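PDB 5T5I: tungsten-containing formylmethanofuran dehydrogenase 2 subunit C from Methanothermobacter wolfeii, which forms the beta-helical subunit C of a tungsten enzyme complex that probably reduces carbon dioxide to formylmethanofuran, the first step of methanogenesis. Local coordinates for residues A18-K22 and P23-A27; V46-G49 and D50-V54; E217-A220 and G221-Y224; G263-G266 and H267-P270. One frame throughout, in Å; residues are numbered along the deposited sequence.

Contact 1: A18-K22 and P23-A27; sequences APNIK and PDVFA
Two backbone N-H groups converge on the carbonyl of Lys-22, the N-cap residue of the short helix 23-26. Phe-26 N lies 3.2 Å from Lys-22 O with an N-H...O angle of 166°, arriving nearly in line with the C=O bond. Val-25 N, 3.1 Å from Lys-22 O, instead descends from above the carbonyl plane on a more bent path. The side chain of the same lysine turns back over the preceding type I turn, Ala-18 to Ile-21: it runs extended as far as CE, then bends (chi4 -89°), which brings Lys-22 NZ to 2.9 Å from Pro-19 O. Gln-81 O is a second acceptor for this ammonium group, so two carbonyls hold it.

Around these bonds the side chains pack. Val-25 CG2 crosses the lysine chain at a slant, 3.9 Å from Lys-22 CG, while Val-25 CB sits 3.4 Å from Asn-20 O. The Asn-20 amide nitrogen is engaged by Gln-38 O. The Phe-26 ring comes back toward the turn, CE1 within 4.0 Å of Ile-21 CA at an oblique slant, and its remaining neighbours include Leu-6 and Ile-67 from strands 3-8 and 66-69. Asp-24, in the helix, hydrogen-bonds through OD2 to Thr-84. The arrangement is a beta turn running into a single-turn helix with proline at its first position, here packed against the N-terminal end of a beta-helix.

Contact 2: V46-G49 and D50-V54; sequences VKLG and DFFEV
Asp-50, Leu-48 and Gly-49 carry this turn between strands 44-47 and 52-56. Asp-50 meets Lys-47 twice: its carboxylate accepts Lys-47 N at OD2 (3.2 Å, N-H...O angle 163°), and Asp-50 N donates to Lys-47 O at 3.0 Å. The amide hydrogen reaches OD2 from above the carboxylate plane, and OD2 also rests 3.5 Å from Val-46 CB.

Leu-48 works with both ends. Leu-48 O accepts Phe-51 N at 3.1 Å and, weakly, Phe-52 N. Its side chain, extended away from the backbone N (chi1 -176°), sets CD1 only 3.4 Å from Phe-52 CD1, a tight approach made at a slant to the ring. Gly-49 adds a CA-H...O contact, its CA 3.5 Å from Phe-52 O, while Gly-49 O accepts a hydrogen bond from Lys-9 NZ. Beyond these, Val-46 CG2 touches Phe-51 CE2 at 4.0 Å, the two side chains crossing at about a right angle.

The turn thus has a polar and an apolar half. Lys-47 NZ stays 4.9 Å from Asp-50 OD1, too far for contact, yet its charge, together with the bonded amide, would probably help keep the aspartate ionised, while Leu-48 and Phe-52 go into the hydrophobic interior.

Contact 3: E217-A220 and G221-Y224; sequences EFLA and GFKY
Phe-218 and Phe-222 provide the aromatic part of this contact. The rings, with centroids 4.7 Å apart and planes inclined at 38°, are neither stacked nor edge-to-face. Phe-218 leads with its far end: CZ hovers 3.5 Å above one face of the Phe-222 ring, displaced toward the rim, and comes equally close to Phe-222 CG. Phe-218 CE2 follows, 3.7 Å from Phe-222 CB. The reach depends on the torsion of Phe-218, whose CG is turned opposite the backbone N (chi1 -166°), while Phe-222 has its CG beside the backbone N (chi1 -82°); the side chains cross at roughly a right angle.

Aliphatic contacts come from Leu-219, which approaches the same ring along CD1 and CE1. Leu-219 CB is 3.9 Å from Phe-222 CD1, and the leucine's CD1 methyl lies a little farther off, near CE1.

Hydrogen bonding across the bend is slight. Phe-222 N donates to Leu-219 O at 3.4 Å, a weak bond that closes the type I turn Leu-219 to Phe-222; the same oxygen lies near the plane of the Phe-222 ring, at its edge. Other polar groups are engaged by another protein chain: both carboxylate oxygens of Glu-217 form salt bridges to basic groups of that chain, outside this turn, and Gly-221 N hydrogen-bonds to an acidic side chain there.

In the fold, the turn delivers the chain from the loop after strand 208-211 into strand 223-229. Phe-218 meets Phe-245 of strand 241-247 edge-to-face, and both phenylalanines of the turn pack on Val-258 of strand 256-261.

Contact 4: G263-G266 and H267-P270; sequences GCNG and HIAP
Asn-265 O is the pivot of a helix-like bend in which Gly-266, His-267 and Ile-268 all have helical backbone angles: it accepts Ile-268 N at 3.0 Å, from above the carbonyl plane, and Ala-269 N in a weak bond. A water bridges the bend, donating to Gly-266 O and to Ala-269 O at 2.7 Å each, and so links the two carbonyls.

The imidazole of His-267 folds back toward Cys-264 and Asn-265 because its CG stands between the backbone N and the carbonyl carbon (chi1 66°). Its leading atom is CE1, 3.5 Å from Cys-264 O, with that oxygen in the plane of the ring at its edge. Asn-265 CA lies obliquely to the ring, 3.9 Å from His-267 CE1, and the Asn-265 amide is inclined to the imidazole by 31°. Ile-268 CG1 covers one ring face, 3.4 Å above the plane and offset toward the rim. Asn-265 and Ile-268 run side by side in the same direction, OD1 of Asn-265 being 3.9 Å from Ile-268 CG1.

The polar ends reach beyond the bend. OD1 of Asn-265 accepts Met-215 N, its ND2 donates to Ala-261 O and Gly-213 O, and NE2 of His-267 hydrogen-bonds to Met-215 O. A carbonyl partner implies that NE2 carries a hydrogen, and the carbonyl facing CE1 would probably stabilise the CE1-H group and any positive charge on the ring. Asparagine and histidine together thus tie the C-terminal tail to the loop at 213-215.

The four contacts form two pairs toward opposite ends of the elongated beta-helix. Contacts 1 and 2 have centres 13 Å apart and share an apolar junction, Ile-21 CD1 lying 3.7 Å from Leu-48 CD1 and Phe-26 CZ 3.9 Å from Leu-48 CD2. Contacts 3 and 4, centres 11 Å apart, join through Phe-218 CD2 and Ile-268 CG2 at 3.6 Å and through Tyr-224 and the terminal Pro-270. Between pairs the centres are about 45 to 54 Å apart, with no touch. The calcium site of Ser-139, Tyr-140 and Asp-143 belongs to neither pair; those residues belong to the chain segment connecting strands 125-128 and 151-154.

Contact 1: A18-K22 and P23-A27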
ATOM      1  N   ALA C  18      25.008 -49.082  12.957  1.00 27.30           N
ATOM      2  CA  ALA C  18      25.559 -50.281  12.335  1.00 27.87           C
ATOM      3  C   ALA C  18      26.459 -50.002  11.123  1.00 30.19           C
ATOM      4  O   ALA C  18      26.209 -50.522  10.031  1.00 31.29           O
ATOM      5  CB  ALA C  18      24.414 -51.209  11.963  1.00 29.55           C
ATOM      6  N   PRO C  19      27.576 -49.267  11.325  1.00 25.96           N
ATOM      7  CA  PRO C  19      28.522 -49.046  10.212  1.00 25.88           C
ATOM      8  C   PRO C  19      29.156 -50.332   9.666  1.00 31.15           C
ATOM      9  O   PRO C  19      29.607 -50.339   8.519  1.00 30.94           O
ATOM     10  CB  PRO C  19      29.564 -48.103  10.828  1.00 26.87           C
ATOM     11  CG  PRO C  19      29.514 -48.409  12.298  1.00 30.00           C
ATOM     12  CD  PRO C  19      28.059 -48.614  12.563  1.00 26.17           C
ATOM     13  N   ASN C  20      29.156 -51.426  10.456  1.00 28.64           N
ATOM     14  CA  ASN C  20      29.687 -52.718  10.000  1.00 29.78           C
ATOM     15  C   ASN C  20      28.755 -53.439   9.013  1.00 33.62           C
ATOM     16  O   ASN C  20      29.162 -54.456   8.455  1.00 33.98           O
ATOM     17  CB  ASN C  20      30.051 -53.625  11.184  1.00 30.86           C
ATOM     18  CG  ASN C  20      31.296 -53.190  11.914  1.00 40.06           C
ATOM     19  OD1 ASN C  20      32.205 -52.609  11.330  1.00 33.77           O
ATOM     20  ND2 ASN C  20      31.428 -53.573  13.175  1.00 34.26           N
ATOM     21  N   ILE C  21      27.521 -52.929   8.769  1.00 30.14           N
ATOM     22  CA  ILE C  21      26.658 -53.508   7.735  1.00 28.96           C
ATOM     23  C   ILE C  21      27.140 -52.943   6.400  1.00 31.97           C
ATOM     24  O   ILE C  21      26.715 -51.870   5.973  1.00 30.69           O
ATOM     25  CB  ILE C  21      25.143 -53.287   7.956  1.00 30.82           C
ATOM     26  CG1 ILE C  21      24.705 -53.986   9.257  1.00 31.59           C
ATOM     27  CG2 ILE C  21      24.333 -53.866   6.747  1.00 31.04           C
ATOM     28  CD1 ILE C  21      23.260 -53.688   9.710  1.00 36.42           C
ATOM     29  N   LYS C  22      28.075 -53.647   5.787  1.00 29.48           N
ATOM     30  CA  LYS C  22      28.609 -53.293   4.480  1.00 29.26           C
ATOM     31  C   LYS C  22      29.322 -54.487   3.843  1.00 34.57           C
ATOM     32  O   LYS C  22      29.881 -55.311   4.573  1.00 34.50           O
ATOM     33  CB  LYS C  22      29.545 -52.074   4.536  1.00 29.91           C
ATOM     34  CG  LYS C  22      30.688 -52.139   5.538  1.00 36.53           C
ATOM     35  CD  LYS C  22      31.667 -50.995   5.268  1.00 38.18           C
ATOM     36  CE  LYS C  22      32.650 -50.671   6.375  1.00 37.12           C
ATOM     37  NZ  LYS C  22      32.122 -49.667   7.337  1.00 52.90           N
ATOM     38  N   PRO C  23      29.348 -54.588   2.499  1.00 33.10           N
ATOM     39  CA  PRO C  23      30.029 -55.736   1.856  1.00 34.09           C
ATOM     40  C   PRO C  23      31.500 -55.940   2.267  1.00 38.75           C
ATOM     41  O   PRO C  23      31.948 -57.087   2.355  1.00 39.35           O
ATOM     42  CB  PRO C  23      29.882 -55.424   0.362  1.00 35.90           C
ATOM     43  CG  PRO C  23      28.642 -54.593   0.277  1.00 39.61           C
ATOM     44  CD  PRO C  23      28.711 -53.718   1.488  1.00 35.07           C
ATOM     45  N   ASP C  24      32.231 -54.841   2.577  1.00 33.50           N
ATOM     46  CA  ASP C  24      33.641 -54.900   3.003  1.00 33.59           C
ATOM     47  C   ASP C  24      33.853 -55.725   4.293  1.00 37.92           C
ATOM     48  O   ASP C  24      34.857 -56.427   4.410  1.00 38.13           O
ATOM     49  CB  ASP C  24      34.210 -53.488   3.192  1.00 34.49           C
ATOM     50  CG  ASP C  24      34.152 -52.651   1.932  1.00 43.08           C
ATOM     51  OD1 ASP C  24      33.043 -52.153   1.597  1.00 40.48           O
ATOM     52  OD2 ASP C  24      35.193 -52.536   1.252  1.00 48.45           O
ATOM     53  N   VAL C  25      32.906 -55.650   5.243  1.00 33.74           N
ATOM     54  CA  VAL C  25      32.991 -56.404   6.497  1.00 33.91           C
ATOM     55  C   VAL C  25      32.452 -57.819   6.298  1.00 38.15           C
ATOM     56  O   VAL C  25      32.995 -58.749   6.878  1.00 38.84           O
ATOM     57  CB  VAL C  25      32.259 -55.668   7.644  1.00 37.02           C
ATOM     58  CG1 VAL C  25      32.259 -56.495   8.934  1.00 37.32           C
ATOM     59  CG2 VAL C  25      32.898 -54.305   7.895  1.00 35.67           C
ATOM     60  N   PHE C  26      31.367 -57.978   5.511  1.00 34.66           N
ATOM     61  CA  PHE C  26      30.744 -59.289   5.284  1.00 34.65           C
ATOM     62  C   PHE C  26      31.654 -60.198   4.462  1.00 40.19           C
ATOM     63  O   PHE C  26      31.592 -61.415   4.629  1.00 40.95           O
ATOM     64  CB  PHE C  26      29.357 -59.136   4.627  1.00 35.68           C
ATOM     65  CG  PHE C  26      28.214 -58.718   5.537  1.00 35.85           C
ATOM     66  CD1 PHE C  26      28.430 -57.863   6.616  1.00 37.36           C
ATOM     67  CD2 PHE C  26      26.908 -59.083   5.243  1.00 37.46           C
ATOM     68  CE1 PHE C  26      27.373 -57.482   7.447  1.00 37.26           C
ATOM     69  CE2 PHE C  26      25.851 -58.686   6.065  1.00 39.37           C
ATOM     70  CZ  PHE C  26      26.091 -57.880   7.155  1.00 36.83           C
ATOM     71  N   ALA C  27      32.539 -59.617   3.614  1.00 37.99           N
ATOM     72  CA  ALA C  27      33.471 -60.398   2.781  1.00 38.84           C
ATOM     73  C   ALA C  27      34.384 -61.304   3.613  1.00 44.22           C
ATOM     74  O   ALA C  27      34.976 -60.848   4.592  1.00 43.39           O
ATOM     75  CB  ALA C  27      34.305 -59.468   1.913  1.00 39.13           C
TER

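Contact 2: V46-G49 and D50-V54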
ATOM      1  N   VAL C  46      26.337 -54.582  21.054  1.00 33.30           N
ATOM      2  CA  VAL C  46      25.530 -55.805  20.893  1.00 33.47           C
ATOM      3  C   VAL C  46      25.949 -56.507  19.611  1.00 36.97           C
ATOM      4  O   VAL C  46      26.747 -55.974  18.854  1.00 35.55           O
ATOM      5  CB  VAL C  46      23.994 -55.524  20.925  1.00 37.11           C
ATOM      6  CG1 VAL C  46      23.572 -54.939  22.267  1.00 36.90           C
ATOM      7  CG2 VAL C  46      23.549 -54.624  19.769  1.00 36.19           C
ATOM      8  N   LYS C  47      25.409 -57.700  19.374  1.00 35.48           N
ATOM      9  CA  LYS C  47      25.693 -58.496  18.174  1.00 35.76           C
ATOM     10  C   LYS C  47      24.636 -58.232  17.115  1.00 38.82           C
ATOM     11  O   LYS C  47      23.465 -58.046  17.452  1.00 38.65           O
ATOM     12  CB  LYS C  47      25.707 -59.994  18.524  1.00 40.21           C
ATOM     13  CG  LYS C  47      26.899 -60.393  19.382  1.00 54.49           C
ATOM     14  CD  LYS C  47      26.878 -61.872  19.752  1.00 68.40           C
ATOM     15  CE  LYS C  47      25.772 -62.238  20.717  1.00 83.26           C
ATOM     16  NZ  LYS C  47      26.188 -63.312  21.662  1.00 95.73           N
ATOM     17  N   LEU C  48      25.024 -58.275  15.833  1.00 35.09           N
ATOM     18  CA  LEU C  48      24.095 -58.094  14.710  1.00 35.02           C
ATOM     19  C   LEU C  48      22.930 -59.086  14.811  1.00 38.70           C
ATOM     20  O   LEU C  48      21.787 -58.701  14.603  1.00 37.75           O
ATOM     21  CB  LEU C  48      24.846 -58.265  13.369  1.00 35.72           C
ATOM     22  CG  LEU C  48      24.070 -58.016  12.071  1.00 40.90           C
ATOM     23  CD1 LEU C  48      23.581 -56.585  11.970  1.00 41.29           C
ATOM     24  CD2 LEU C  48      24.943 -58.274  10.878  1.00 43.90           C
ATOM     25  N   GLY C  49      23.235 -60.326  15.214  1.00 37.09           N
ATOM     26  CA  GLY C  49      22.259 -61.397  15.406  1.00 37.72           C
ATOM     27  C   GLY C  49      21.193 -61.127  16.458  1.00 40.88           C
ATOM     28  O   GLY C  49      20.130 -61.751  16.423  1.00 39.77           O
ATOM     29  N   ASP C  50      21.460 -60.211  17.410  1.00 37.84           N
ATOM     30  CA  ASP C  50      20.479 -59.825  18.437  1.00 37.09           C
ATOM     31  C   ASP C  50      19.302 -59.050  17.828  1.00 40.27           C
ATOM     32  O   ASP C  50      18.233 -59.031  18.429  1.00 40.00           O
ATOM     33  CB  ASP C  50      21.122 -58.951  19.543  1.00 38.64           C
ATOM     34  CG  ASP C  50      22.158 -59.643  20.417  1.00 51.72           C
ATOM     35  OD1 ASP C  50      22.077 -60.881  20.568  1.00 53.18           O
ATOM     36  OD2 ASP C  50      23.012 -58.932  21.009  1.00 55.35           O
ATOM     37  N   PHE C  51      19.500 -58.377  16.673  1.00 37.04           N
ATOM     38  CA  PHE C  51      18.463 -57.551  16.039  1.00 35.27           C
ATOM     39  C   PHE C  51      18.129 -57.932  14.592  1.00 38.12           C
ATOM     40  O   PHE C  51      17.236 -57.315  14.003  1.00 35.97           O
ATOM     41  CB  PHE C  51      18.876 -56.073  16.145  1.00 35.53           C
ATOM     42  CG  PHE C  51      18.703 -55.547  17.546  1.00 36.39           C
ATOM     43  CD1 PHE C  51      17.470 -55.084  17.983  1.00 39.00           C
ATOM     44  CD2 PHE C  51      19.757 -55.568  18.450  1.00 37.41           C
ATOM     45  CE1 PHE C  51      17.307 -54.604  19.287  1.00 39.57           C
ATOM     46  CE2 PHE C  51      19.592 -55.088  19.751  1.00 39.52           C
ATOM     47  CZ  PHE C  51      18.373 -54.596  20.155  1.00 37.82           C
ATOM     48  N   PHE C  52      18.789 -58.967  14.028  1.00 35.17           N
ATOM     49  CA  PHE C  52      18.525 -59.430  12.667  1.00 34.92           C
ATOM     50  C   PHE C  52      18.663 -60.932  12.560  1.00 41.14           C
ATOM     51  O   PHE C  52      19.603 -61.492  13.125  1.00 40.93           O
ATOM     52  CB  PHE C  52      19.530 -58.828  11.663  1.00 35.39           C
ATOM     53  CG  PHE C  52      19.452 -57.329  11.517  1.00 34.13           C
ATOM     54  CD1 PHE C  52      20.176 -56.494  12.355  1.00 35.16           C
ATOM     55  CD2 PHE C  52      18.649 -56.756  10.549  1.00 34.74           C
ATOM     56  CE1 PHE C  52      20.083 -55.109  12.235  1.00 35.42           C
ATOM     57  CE2 PHE C  52      18.548 -55.376  10.434  1.00 36.31           C
ATOM     58  CZ  PHE C  52      19.251 -54.558  11.287  1.00 34.40           C
ATOM     59  N   GLU C  53      17.787 -61.574  11.763  1.00 37.64           N
ATOM     60  CA  GLU C  53      17.949 -62.982  11.406  1.00 39.03           C
ATOM     61  C   GLU C  53      18.922 -62.904  10.218  1.00 43.94           C
ATOM     62  O   GLU C  53      18.855 -61.922   9.471  1.00 44.00           O
ATOM     63  CB  GLU C  53      16.632 -63.631  10.945  1.00 41.17           C
ATOM     64  CG  GLU C  53      15.490 -63.585  11.951  1.00 51.85           C
ATOM     65  CD  GLU C  53      15.559 -64.573  13.099  1.00 72.25           C
ATOM     66  OE1 GLU C  53      16.567 -65.311  13.208  1.00 72.57           O
ATOM     67  OE2 GLU C  53      14.595 -64.607  13.897  1.00 65.76           O
ATOM     68  N   VAL C  54      19.847 -63.860  10.073  1.00 40.28           N
ATOM     69  CA  VAL C  54      20.836 -63.854   8.984  1.00 40.32           C
ATOM     70  C   VAL C  54      20.784 -65.184   8.219  1.00 46.78           C
ATOM     71  O   VAL C  54      20.766 -66.241   8.845  1.00 45.98           O
ATOM     72  CB  VAL C  54      22.278 -63.574   9.499  1.00 43.48           C
ATOM     73  CG1 VAL C  54      23.252 -63.373   8.332  1.00 42.59           C
ATOM     74  CG2 VAL C  54      22.318 -62.361  10.437  1.00 42.76           C
TER

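Contact 3: E217-A220 and G221-Y224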
ATOM      1  N   GLU C 217      11.593 -17.845  -3.989  1.00 23.41           N
ATOM      2  CA  GLU C 217      12.449 -16.692  -3.694  1.00 23.37           C
ATOM      3  C   GLU C 217      13.877 -16.990  -4.118  1.00 26.03           C
ATOM      4  O   GLU C 217      14.285 -18.145  -4.110  1.00 26.47           O
ATOM      5  CB  GLU C 217      12.468 -16.415  -2.193  1.00 24.26           C
ATOM      6  CG  GLU C 217      11.115 -16.095  -1.582  1.00 30.00           C
ATOM      7  CD  GLU C 217      11.178 -16.102  -0.067  1.00 49.83           C
ATOM      8  OE1 GLU C 217      11.909 -15.259   0.500  1.00 37.07           O
ATOM      9  OE2 GLU C 217      10.601 -17.025   0.550  1.00 42.15           O
ATOM     10  N   PHE C 218      14.632 -15.952  -4.480  1.00 21.78           N
ATOM     11  CA  PHE C 218      16.028 -16.095  -4.882  1.00 21.11           C
ATOM     12  C   PHE C 218      16.889 -15.037  -4.150  1.00 25.55           C
ATOM     13  O   PHE C 218      16.452 -14.541  -3.111  1.00 27.11           O
ATOM     14  CB  PHE C 218      16.154 -16.111  -6.415  1.00 21.74           C
ATOM     15  CG  PHE C 218      17.473 -16.573  -7.015  1.00 22.18           C
ATOM     16  CD1 PHE C 218      18.153 -17.671  -6.495  1.00 22.83           C
ATOM     17  CD2 PHE C 218      18.059 -15.873  -8.061  1.00 24.70           C
ATOM     18  CE1 PHE C 218      19.377 -18.070  -7.027  1.00 24.00           C
ATOM     19  CE2 PHE C 218      19.285 -16.276  -8.591  1.00 25.72           C
ATOM     20  CZ  PHE C 218      19.923 -17.385  -8.088  1.00 24.44           C
ATOM     21  N   LEU C 219      18.108 -14.731  -4.637  1.00 22.08           N
ATOM     22  CA  LEU C 219      19.086 -13.924  -3.940  1.00 21.26           C
ATOM     23  C   LEU C 219      19.654 -12.784  -4.792  1.00 26.42           C
ATOM     24  O   LEU C 219      20.021 -12.985  -5.959  1.00 23.27           O
ATOM     25  CB  LEU C 219      20.185 -14.901  -3.539  1.00 20.75           C
ATOM     26  CG  LEU C 219      19.841 -15.932  -2.434  1.00 23.98           C
ATOM     27  CD1 LEU C 219      20.912 -17.016  -2.374  1.00 23.30           C
ATOM     28  CD2 LEU C 219      19.734 -15.271  -1.065  1.00 27.69           C
ATOM     29  N   ALA C 220      19.764 -11.590  -4.180  1.00 24.65           N
ATOM     30  CA  ALA C 220      20.228 -10.383  -4.851  1.00 24.80           C
ATOM     31  C   ALA C 220      21.727 -10.343  -5.170  1.00 27.05           C
ATOM     32  O   ALA C 220      22.146  -9.477  -5.933  1.00 26.16           O
ATOM     33  CB  ALA C 220      19.821  -9.157  -4.057  1.00 26.56           C
ATOM     34  N   GLY C 221      22.512 -11.275  -4.611  1.00 24.90           N
ATOM     35  CA  GLY C 221      23.937 -11.389  -4.906  1.00 25.04           C
ATOM     36  C   GLY C 221      24.247 -12.079  -6.231  1.00 27.76           C
ATOM     37  O   GLY C 221      25.418 -12.236  -6.578  1.00 27.43           O
ATOM     38  N   PHE C 222      23.219 -12.503  -6.994  1.00 23.52           N
ATOM     39  CA  PHE C 222      23.424 -13.159  -8.291  1.00 22.48           C
ATOM     40  C   PHE C 222      23.293 -12.153  -9.437  1.00 27.41           C
ATOM     41  O   PHE C 222      22.526 -11.201  -9.322  1.00 28.10           O
ATOM     42  CB  PHE C 222      22.440 -14.313  -8.463  1.00 23.27           C
ATOM     43  CG  PHE C 222      22.896 -15.581  -7.778  1.00 23.84           C
ATOM     44  CD1 PHE C 222      22.726 -15.753  -6.413  1.00 25.32           C
ATOM     45  CD2 PHE C 222      23.521 -16.595  -8.497  1.00 24.53           C
ATOM     46  CE1 PHE C 222      23.164 -16.918  -5.778  1.00 25.63           C
ATOM     47  CE2 PHE C 222      23.970 -17.752  -7.859  1.00 26.96           C
ATOM     48  CZ  PHE C 222      23.805 -17.898  -6.499  1.00 25.04           C
ATOM     49  N   LYS C 223      24.057 -12.347 -10.522  1.00 25.87           N
ATOM     50  CA  LYS C 223      23.992 -11.504 -11.715  1.00 26.31           C
ATOM     51  C   LYS C 223      23.224 -12.281 -12.763  1.00 27.49           C
ATOM     52  O   LYS C 223      23.521 -13.447 -13.001  1.00 24.26           O
ATOM     53  CB  LYS C 223      25.388 -11.192 -12.254  1.00 30.22           C
ATOM     54  CG  LYS C 223      25.424 -10.292 -13.481  1.00 45.24           C
ATOM     55  CD  LYS C 223      26.862 -10.078 -13.942  1.00 61.52           C
ATOM     56  CE  LYS C 223      26.950  -9.151 -15.135  1.00 76.58           C
ATOM     57  NZ  LYS C 223      27.928  -9.640 -16.142  1.00 88.01           N
ATOM     58  N   TYR C 224      22.275 -11.623 -13.412  1.00 24.58           N
ATOM     59  CA  TYR C 224      21.467 -12.238 -14.474  1.00 23.75           C
ATOM     60  C   TYR C 224      22.238 -12.183 -15.798  1.00 27.96           C
ATOM     61  O   TYR C 224      22.645 -11.098 -16.207  1.00 28.31           O
ATOM     62  CB  TYR C 224      20.117 -11.509 -14.570  1.00 25.48           C
ATOM     63  CG  TYR C 224      19.245 -11.987 -15.705  1.00 27.46           C
ATOM     64  CD1 TYR C 224      18.829 -13.310 -15.775  1.00 28.53           C
ATOM     65  CD2 TYR C 224      18.835 -11.118 -16.711  1.00 28.89           C
ATOM     66  CE1 TYR C 224      18.028 -13.761 -16.814  1.00 29.19           C
ATOM     67  CE2 TYR C 224      18.033 -11.558 -17.765  1.00 29.72           C
ATOM     68  CZ  TYR C 224      17.614 -12.880 -17.800  1.00 35.68           C
ATOM     69  OH  TYR C 224      16.859 -13.348 -18.847  1.00 34.67           O
TER

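Contact 4: G263-G266 and H267-P270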
ATOM      1  N   GLY C 263       9.537 -21.041 -17.723  1.00 34.87           N
ATOM      2  CA  GLY C 263       8.096 -21.188 -17.554  1.00 37.24           C
ATOM      3  C   GLY C 263       7.519 -20.834 -16.197  1.00 44.60           C
ATOM      4  O   GLY C 263       6.422 -20.271 -16.130  1.00 44.59           O
ATOM      5  N   CYS C 264       8.241 -21.133 -15.109  1.00 42.51           N
ATOM      6  CA  CYS C 264       7.719 -20.866 -13.761  1.00 44.46           C
ATOM      7  C   CYS C 264       8.614 -19.960 -12.906  1.00 43.44           C
ATOM      8  O   CYS C 264       8.376 -19.871 -11.704  1.00 43.20           O
ATOM      9  CB  CYS C 264       7.412 -22.185 -13.056  1.00 46.87           C
ATOM     10  SG  CYS C 264       8.593 -23.508 -13.417  1.00 51.76           S
ATOM     11  N   ASN C 265       9.586 -19.228 -13.513  1.00 36.40           N
ATOM     12  CA  ASN C 265      10.487 -18.339 -12.762  1.00 33.37           C
ATOM     13  C   ASN C 265      10.591 -16.914 -13.326  1.00 34.77           C
ATOM     14  O   ASN C 265      11.581 -16.226 -13.071  1.00 31.93           O
ATOM     15  CB  ASN C 265      11.868 -18.986 -12.648  1.00 28.31           C
ATOM     16  CG  ASN C 265      11.824 -20.205 -11.767  1.00 37.84           C
ATOM     17  OD1 ASN C 265      11.603 -20.104 -10.554  1.00 32.41           O
ATOM     18  ND2 ASN C 265      11.949 -21.382 -12.349  1.00 25.74           N
ATOM     19  N   GLY C 266       9.546 -16.446 -14.005  1.00 31.77           N
ATOM     20  CA  GLY C 266       9.506 -15.087 -14.536  1.00 32.52           C
ATOM     21  C   GLY C 266       9.649 -14.029 -13.455  1.00 36.51           C
ATOM     22  O   GLY C 266      10.253 -12.985 -13.693  1.00 36.32           O
ATOM     23  N   HIS C 267       9.136 -14.312 -12.245  1.00 32.30           N
ATOM     24  CA  HIS C 267       9.230 -13.410 -11.092  1.00 32.60           C
ATOM     25  C   HIS C 267      10.669 -13.292 -10.517  1.00 37.87           C
ATOM     26  O   HIS C 267      10.945 -12.327  -9.806  1.00 37.62           O
ATOM     27  CB  HIS C 267       8.248 -13.860  -9.996  1.00 33.19           C
ATOM     28  CG  HIS C 267       8.607 -15.181  -9.395  1.00 35.46           C
ATOM     29  ND1 HIS C 267       8.474 -16.354 -10.120  1.00 36.95           N
ATOM     30  CD2 HIS C 267       9.136 -15.472  -8.185  1.00 35.35           C
ATOM     31  CE1 HIS C 267       8.926 -17.315  -9.329  1.00 35.05           C
ATOM     32  NE2 HIS C 267       9.323 -16.833  -8.151  1.00 34.71           N
ATOM     33  N   ILE C 268      11.560 -14.276 -10.803  1.00 34.63           N
ATOM     34  CA  ILE C 268      12.967 -14.317 -10.355  1.00 35.71           C
ATOM     35  C   ILE C 268      13.873 -13.503 -11.293  1.00 42.91           C
ATOM     36  O   ILE C 268      14.901 -12.995 -10.833  1.00 42.06           O
ATOM     37  CB  ILE C 268      13.448 -15.812 -10.247  1.00 38.99           C
ATOM     38  CG1 ILE C 268      12.598 -16.605  -9.233  1.00 38.92           C
ATOM     39  CG2 ILE C 268      14.929 -15.943  -9.913  1.00 40.68           C
ATOM     40  CD1 ILE C 268      12.475 -15.981  -7.829  1.00 41.03           C
ATOM     41  N   ALA C 269      13.545 -13.429 -12.597  1.00 41.98           N
ATOM     42  CA  ALA C 269      14.355 -12.674 -13.559  1.00 43.61           C
ATOM     43  C   ALA C 269      14.152 -11.171 -13.320  1.00 51.71           C
ATOM     44  O   ALA C 269      13.027 -10.766 -13.039  1.00 51.62           O
ATOM     45  CB  ALA C 269      13.960 -13.030 -14.982  1.00 44.63           C
ATOM     46  N   PRO C 270      15.207 -10.327 -13.387  1.00 50.99           N
ATOM     47  CA  PRO C 270      15.021  -8.888 -13.102  1.00 57.58           C
ATOM     48  C   PRO C 270      14.190  -8.134 -14.140  1.00 94.76           C
ATOM     49  O   PRO C 270      13.977  -8.622 -15.243  1.00 63.87           O
ATOM     50  CB  PRO C 270      16.458  -8.359 -13.035  1.00 58.50           C
ATOM     51  CG  PRO C 270      17.225  -9.271 -13.932  1.00 60.54           C
ATOM     52  CD  PRO C 270      16.617 -10.631 -13.706  1.00 54.22           C
TER
HETATM   53  O   HOH W   1      10.515 -10.354 -14.054  1.00 44.00           O